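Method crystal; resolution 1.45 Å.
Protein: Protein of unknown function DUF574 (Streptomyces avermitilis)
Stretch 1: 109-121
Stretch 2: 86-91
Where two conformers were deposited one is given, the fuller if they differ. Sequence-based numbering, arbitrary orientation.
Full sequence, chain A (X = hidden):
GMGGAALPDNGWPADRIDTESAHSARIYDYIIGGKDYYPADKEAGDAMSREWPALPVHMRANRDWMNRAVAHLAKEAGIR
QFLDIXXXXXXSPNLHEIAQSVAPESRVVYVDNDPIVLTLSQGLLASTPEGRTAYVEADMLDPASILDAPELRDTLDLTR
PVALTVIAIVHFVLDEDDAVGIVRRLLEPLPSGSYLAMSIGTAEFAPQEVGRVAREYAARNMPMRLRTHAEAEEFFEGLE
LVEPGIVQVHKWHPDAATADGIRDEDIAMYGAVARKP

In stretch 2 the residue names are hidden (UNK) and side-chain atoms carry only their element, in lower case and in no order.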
ATOM      1  N   VAL A 109      -0.760 -10.189  -8.537  1.00 11.45           N
ATOM      2  CA  VAL A 109      -1.604 -10.827  -7.521  1.00 11.97           C
ATOM      3  C   VAL A 109      -1.922  -9.752  -6.468  1.00 11.96           C
ATOM      4  O   VAL A 109      -1.017  -9.178  -5.868  1.00 12.79           O
ATOM      5  CB  VAL A 109      -0.951 -12.041  -6.848  1.00 12.33           C
ATOM      6  CG1 VAL A 109      -1.783 -12.603  -5.681  1.00 13.06           C
ATOM      7  CG2 VAL A 109      -0.679 -13.125  -7.873  1.00 13.19           C
ATOM      8  N   TYR A 110      -3.220  -9.556  -6.206  1.00 10.85           N
ATOM      9  CA  TYR A 110      -3.710  -8.655  -5.188  1.00 10.82           C
ATOM     10  C   TYR A 110      -4.178  -9.426  -3.950  1.00 11.35           C
ATOM     11  O   TYR A 110      -4.757 -10.534  -4.068  1.00 12.23           O
ATOM     12  CB  TYR A 110      -4.900  -7.952  -5.755  1.00 12.09           C
ATOM     13  CG  TYR A 110      -4.678  -7.000  -6.900  1.00 11.18           C
ATOM     14  CD1 TYR A 110      -4.150  -5.749  -6.683  1.00 11.86           C
ATOM     15  CD2 TYR A 110      -5.091  -7.309  -8.192  1.00 12.22           C
ATOM     16  CE1 TYR A 110      -4.073  -4.790  -7.701  1.00 11.79           C
ATOM     17  CE2 TYR A 110      -4.991  -6.372  -9.247  1.00 12.30           C
ATOM     18  CZ  TYR A 110      -4.480  -5.087  -8.996  1.00 12.34           C
ATOM     19  OH  TYR A 110      -4.398  -4.115  -9.975  1.00 13.47           O
ATOM     20  N   VAL A 111      -3.991  -8.843  -2.774  1.00 12.12           N
ATOM     21  CA  VAL A 111      -4.292  -9.503  -1.517  1.00 12.67           C
ATOM     22  C   VAL A 111      -4.905  -8.510  -0.535  1.00 13.04           C
ATOM     23  O   VAL A 111      -4.413  -7.410  -0.359  1.00 12.85           O
ATOM     24  CB  VAL A 111      -2.994 -10.070  -0.873  1.00 13.05           C
ATOM     25  CG1 VAL A 111      -3.314 -10.843   0.399  1.00 14.92           C
ATOM     26  CG2 VAL A 111      -2.210 -10.937  -1.892  1.00 13.70           C
ATOM     27  N   ASP A 112      -6.027  -8.861   0.088  1.00 12.37           N
ATOM     28  CA  ASP A 112      -6.568  -8.064   1.195  1.00 13.81           C
ATOM     29  C   ASP A 112      -7.332  -8.978   2.147  1.00 14.64           C
ATOM     30  O   ASP A 112      -7.642 -10.126   1.797  1.00 14.79           O
ATOM     31  CB  ASP A 112      -7.488  -6.904   0.694  1.00 13.44           C
ATOM     32  CG  ASP A 112      -7.523  -5.696   1.637  1.00 15.38           C
ATOM     33  OD1 ASP A 112      -8.248  -5.690   2.646  1.00 17.56           O
ATOM     34  OD2 ASP A 112      -6.841  -4.693   1.365  1.00 15.56           O
ATOM     35  N   ASN A 113      -7.571  -8.470   3.360  1.00 15.24           N
ATOM     36  CA  ASN A 113      -8.385  -9.208   4.312  1.00 17.97           C
ATOM     37  C   ASN A 113      -9.753  -8.567   4.613  1.00 16.34           C
ATOM     38  O   ASN A 113     -10.526  -9.152   5.356  1.00 18.35           O
ATOM     39  CB  ASN A 113      -7.608  -9.528   5.601  1.00 20.77           C
ATOM     40  CG  ASN A 113      -7.317  -8.339   6.436  1.00 23.69           C
ATOM     41  OD1 ASN A 113      -7.511  -7.196   6.036  1.00 27.42           O
ATOM     42  ND2 ASN A 113      -6.797  -8.594   7.641  1.00 27.44           N
ATOM     43  N   ASP A 114     -10.055  -7.400   4.048  1.00 14.63           N
ATOM     44  CA  ASP A 114     -11.376  -6.788   4.227  1.00 14.45           C
ATOM     45  C   ASP A 114     -12.346  -7.481   3.267  1.00 13.59           C
ATOM     46  O   ASP A 114     -12.136  -7.415   2.065  1.00 13.84           O
ATOM     47  CB  ASP A 114     -11.297  -5.292   3.959  1.00 14.33           C
ATOM     48  CG  ASP A 114     -12.611  -4.577   4.203  1.00 15.80           C
ATOM     49  OD1 ASP A 114     -13.636  -5.267   4.070  1.00 15.01           O
ATOM     50  OD2 ASP A 114     -12.585  -3.362   4.523  1.00 17.64           O
ATOM     51  N   PRO A 115     -13.392  -8.165   3.785  1.00 14.61           N
ATOM     52  CA  PRO A 115     -14.355  -8.832   2.902  1.00 14.31           C
ATOM     53  C   PRO A 115     -14.977  -7.958   1.780  1.00 14.16           C
ATOM     54  O   PRO A 115     -15.401  -8.514   0.765  1.00 14.23           O
ATOM     55  CB  PRO A 115     -15.437  -9.314   3.868  1.00 15.14           C
ATOM     56  CG  PRO A 115     -14.726  -9.445   5.161  1.00 16.88           C
ATOM     57  CD  PRO A 115     -13.730  -8.380   5.206  1.00 15.74           C
ATOM     58  N   ILE A 116     -15.057  -6.632   1.936  1.00 14.18           N
ATOM     59  CA  ILE A 116     -15.622  -5.792   0.860  1.00 13.69           C
ATOM     60  C   ILE A 116     -14.763  -5.857  -0.424  1.00 13.11           C
ATOM     61  O   ILE A 116     -15.258  -5.748  -1.560  1.00 12.67           O
ATOM     62  CB  ILE A 116     -15.787  -4.327   1.316  1.00 13.48           C
ATOM     63  CG1 ILE A 116     -16.810  -3.603   0.427  1.00 13.46           C
ATOM     64  CG2 ILE A 116     -14.432  -3.553   1.334  1.00 14.03           C
ATOM     65  CD1 ILE A 116     -17.160  -2.182   0.909  1.00 14.38           C
ATOM     66  N   VAL A 117     -13.444  -6.057  -0.274  1.00 12.50           N
ATOM     67  CA  VAL A 117     -12.579  -6.092  -1.466  1.00 12.51           C
ATOM     68  C   VAL A 117     -12.963  -7.280  -2.373  1.00 12.09           C
ATOM     69  O   VAL A 117     -13.057  -7.155  -3.602  1.00 12.60           O
ATOM     70  CB  VAL A 117     -11.055  -6.037  -1.108  1.00 13.12           C
ATOM     71  CG1 VAL A 117     -10.197  -6.018  -2.396  1.00 13.52           C
ATOM     72  CG2 VAL A 117     -10.787  -4.790  -0.258  1.00 13.91           C
ATOM     73  N   LEU A 118     -13.195  -8.441  -1.773  1.00 13.31           N
ATOM     74  CA  LEU A 118     -13.655  -9.599  -2.539  1.00 13.61           C
ATOM     75  C   LEU A 118     -14.917  -9.238  -3.361  1.00 13.20           C
ATOM     76  O   LEU A 118     -14.995  -9.578  -4.523  1.00 12.47           O
ATOM     77  CB  LEU A 118     -13.935 -10.789  -1.616  1.00 14.39           C
ATOM     78  CG  LEU A 118     -14.377 -12.072  -2.353  1.00 15.28           C
ATOM     79  CD1 LEU A 118     -13.332 -12.575  -3.365  1.00 16.56           C
ATOM     80  CD2 LEU A 118     -14.752 -13.155  -1.333  1.00 15.03           C
ATOM     81  N   THR A 119     -15.863  -8.518  -2.756  1.00 12.78           N
ATOM     82  CA  THR A 119     -17.085  -8.148  -3.500  1.00 11.85           C
ATOM     83  C   THR A 119     -16.831  -7.249  -4.702  1.00 12.25           C
ATOM     84  O   THR A 119     -17.671  -7.194  -5.618  1.00 12.21           O
ATOM     85  CB  THR A 119     -18.154  -7.473  -2.608  1.00 13.61           C
ATOM     86  OG1 THR A 119     -17.804  -6.115  -2.308  1.00 13.83           O
ATOM     87  CG2 THR A 119     -18.379  -8.290  -1.314  1.00 14.48           C
ATOM     88  N   LEU A 120     -15.703  -6.541  -4.681  1.00 12.01           N
ATOM     89  CA  LEU A 120     -15.297  -5.589  -5.712  1.00 12.10           C
ATOM     90  C   LEU A 120     -14.188  -6.153  -6.605  1.00 12.86           C
ATOM     91  O   LEU A 120     -13.564  -5.419  -7.364  1.00 14.40           O
ATOM     92  CB  LEU A 120     -14.848  -4.279  -5.052  1.00 12.40           C
ATOM     93  CG  LEU A 120     -15.958  -3.563  -4.293  1.00 13.46           C
ATOM     94  CD1 LEU A 120     -15.399  -2.526  -3.325  1.00 13.78           C
ATOM     95  CD2 LEU A 120     -16.877  -2.899  -5.281  1.00 14.91           C
ATOM     96  N   SER A 121     -13.945  -7.455  -6.529  1.00 13.35           N
ATOM     97  CA  SER A 121     -12.748  -8.010  -7.158  1.00 13.34           C
ATOM     98  C   SER A 121     -12.831  -8.142  -8.693  1.00 13.43           C
ATOM     99  O   SER A 121     -11.815  -8.314  -9.312  1.00 14.25           O
ATOM    100  CB  SER A 121     -12.308  -9.323  -6.501  1.00 14.75           C
ATOM    101  OG  SER A 121     -13.285 -10.301  -6.628  1.00 15.46           O
ATOM    102  N   UNK A  86      -2.361  -5.865   0.874  1.00 14.08           N
ATOM    103  CA  UNK A  86      -3.205  -4.776   1.391  1.00 14.71           C
ATOM    104  C   UNK A  86      -3.709  -3.864   0.279  1.00 14.07           C
ATOM    105  O   UNK A  86      -3.557  -2.648   0.314  1.00 16.40           O
ATOM    106  N   UNK A  87      -4.319  -4.471  -0.734  1.00 13.43           N
ATOM    107  CA  UNK A  87      -4.753  -3.770  -1.937  1.00 13.13           C
ATOM    108  C   UNK A  87      -5.784  -2.631  -1.688  1.00 13.01           C
ATOM    109  O   UNK A  87      -5.727  -1.561  -2.347  1.00 15.00           O
ATOM    110  c   UNK A  87      -5.948  -4.079  -4.211  1.00 15.50           C
ATOM    111  c   UNK A  87      -5.330  -4.785  -2.930  1.00 14.58           C
ATOM    112  o   UNK A  87      -4.269  -5.682  -3.306  1.00 16.54           O
ATOM    113  N   UNK A  88      -6.694  -2.862  -0.778  1.00 12.78           N
ATOM    114  CA  UNK A  88      -7.730  -1.878  -0.485  1.00 14.06           C
ATOM    115  C   UNK A  88      -8.808  -1.868  -1.566  1.00 13.48           C
ATOM    116  O   UNK A  88      -8.877  -2.752  -2.422  1.00 15.14           O
ATOM    117  N   UNK A  89      -9.635  -0.836  -1.548  1.00 12.73           N
ATOM    118  CA  UNK A  89     -10.748  -0.685  -2.498  0.50 12.80           C
ATOM    119  C   UNK A  89     -10.190  -0.396  -3.891  1.00 13.81           C
ATOM    120  O   UNK A  89      -9.393   0.542  -4.045  1.00 15.04           O
ATOM    121  c   UNK A  89     -12.914  -0.926  -0.324  0.50 11.37           C
ATOM    122  c   UNK A  89     -12.815   0.638  -3.099  0.50 11.63           C
ATOM    123  c   UNK A  89     -12.219   0.401  -0.651  0.50 12.00           C
ATOM    124  c   UNK A  89     -11.682   0.511  -2.096  0.50 12.70           C
ATOM    125  N   UNK A  90     -10.606  -1.147  -4.930  1.00 13.46           N
ATOM    126  CA  UNK A  90     -10.160  -0.829  -6.290  1.00 13.90           C
ATOM    127  C   UNK A  90     -10.442   0.633  -6.651  1.00 16.52           C
ATOM    128  O   UNK A  90     -11.533   1.146  -6.389  1.00 16.94           O
ATOM    129  c   UNK A  90     -11.184  -2.907  -6.304  1.00 14.28           C
ATOM    130  c   UNK A  90     -11.443  -2.346  -4.933  1.00 13.53           C
ATOM    131  c   UNK A  90     -10.976  -1.801  -7.153  1.00 14.61           C
ATOM    132  N   UNK A  91      -9.456   1.296  -7.235  1.00 17.88           N
ATOM    133  CA  UNK A  91      -9.536   2.703  -7.607  1.00 20.54           C
ATOM    134  C   UNK A  91      -8.701   2.928  -8.867  1.00 21.27           C
ATOM    135  O   UNK A  91      -7.571   2.481  -8.957  1.00 21.41           O
ATOM    136  o   UNK A  91      -9.534   3.216  -5.231  1.00 27.22           O
ATOM    137  c   UNK A  91      -8.988   3.618  -6.494  1.00 24.27           C
ATOM    138  c   UNK A  91      -9.318   5.085  -6.786  1.00 23.83           C
TER

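Position 86 has backbone atoms and nothing beyond CA. Its N donates a hydrogen bond to Val-111 O (2.8 Å), in the strand that runs through residues 109-112. With phi/psi of 85/53°, a CB would be jammed against the carbonyl oxygen of the preceding residue, a constraint that by itself calls for glycine. The residue is Gly-86.

Position 87 carries three side-chain atoms: a carbon bearing one oxygen and one further carbon. The CA-to-CB bond points toward stretch 1. The backbone N of position 87 donates to Val-111 O (3.0 Å), so that one carbonyl accepts from two successive amides, and the side-chain oxygen accepts from Val-111 N at 3.2 Å. The same oxygen lies 3.4 Å from Tyr-110 CD1, at the edge of the ring and near its plane. A forked side chain of two carbons and one oxygen is that of threonine, Thr-87, with chi1 in the m well; its OG1 also bonds to a residue next to one of the stretches.

Position 88 again lacks a side chain. Its N donates to Asp-112 OD2 at 2.8 Å, while its O packs 3.5 Å from Val-117 CG1. Phi is positive (76°), which favours glycine, and the residue is Gly-88.

Position 89 has four side-chain carbons, forked at the first, with one arm two carbons long. The end of the long arm reaches to 3.5 Å from Ile-116 CG2 and 4.4 Å from Val-117 CG2; the short arm lies 4.1 Å from Leu-120 CD1. An all-carbon side chain of this shape is isoleucine, Ile-89, for which two conformers were deposited.

Position 90 has three carbons closing a ring onto its own backbone N, which therefore has no hydrogen to donate. The ring faces Leu-120, with one carbon 3.6 Å from Leu-120 O and another 3.9 Å from Leu-120 CB. This is Pro-90.

Position 91 shows a carbon carrying one oxygen and one carbon, and makes no contact with stretch 1. The branching identifies Thr-91.

The contact thus passes from polar to apolar along the loop. Backbone amides of Gly-86, Thr-87 and Gly-88 are held by Val-111 O and Asp-112 OD2, while Asp-112 OD1 accepts from Asp-114 N (2.9 Å), tying the same carboxylate to the turn after the strand. Asp-114 then caps the following helix through Ile-116 N to Asp-114 OD1 (2.9 Å). Beyond this polar end, Ile-89 and Pro-90 pack against Ile-116, Val-117 and Leu-120, and 473 Å² is buried in all.

Stretch 2 (86-91) GTGIPT
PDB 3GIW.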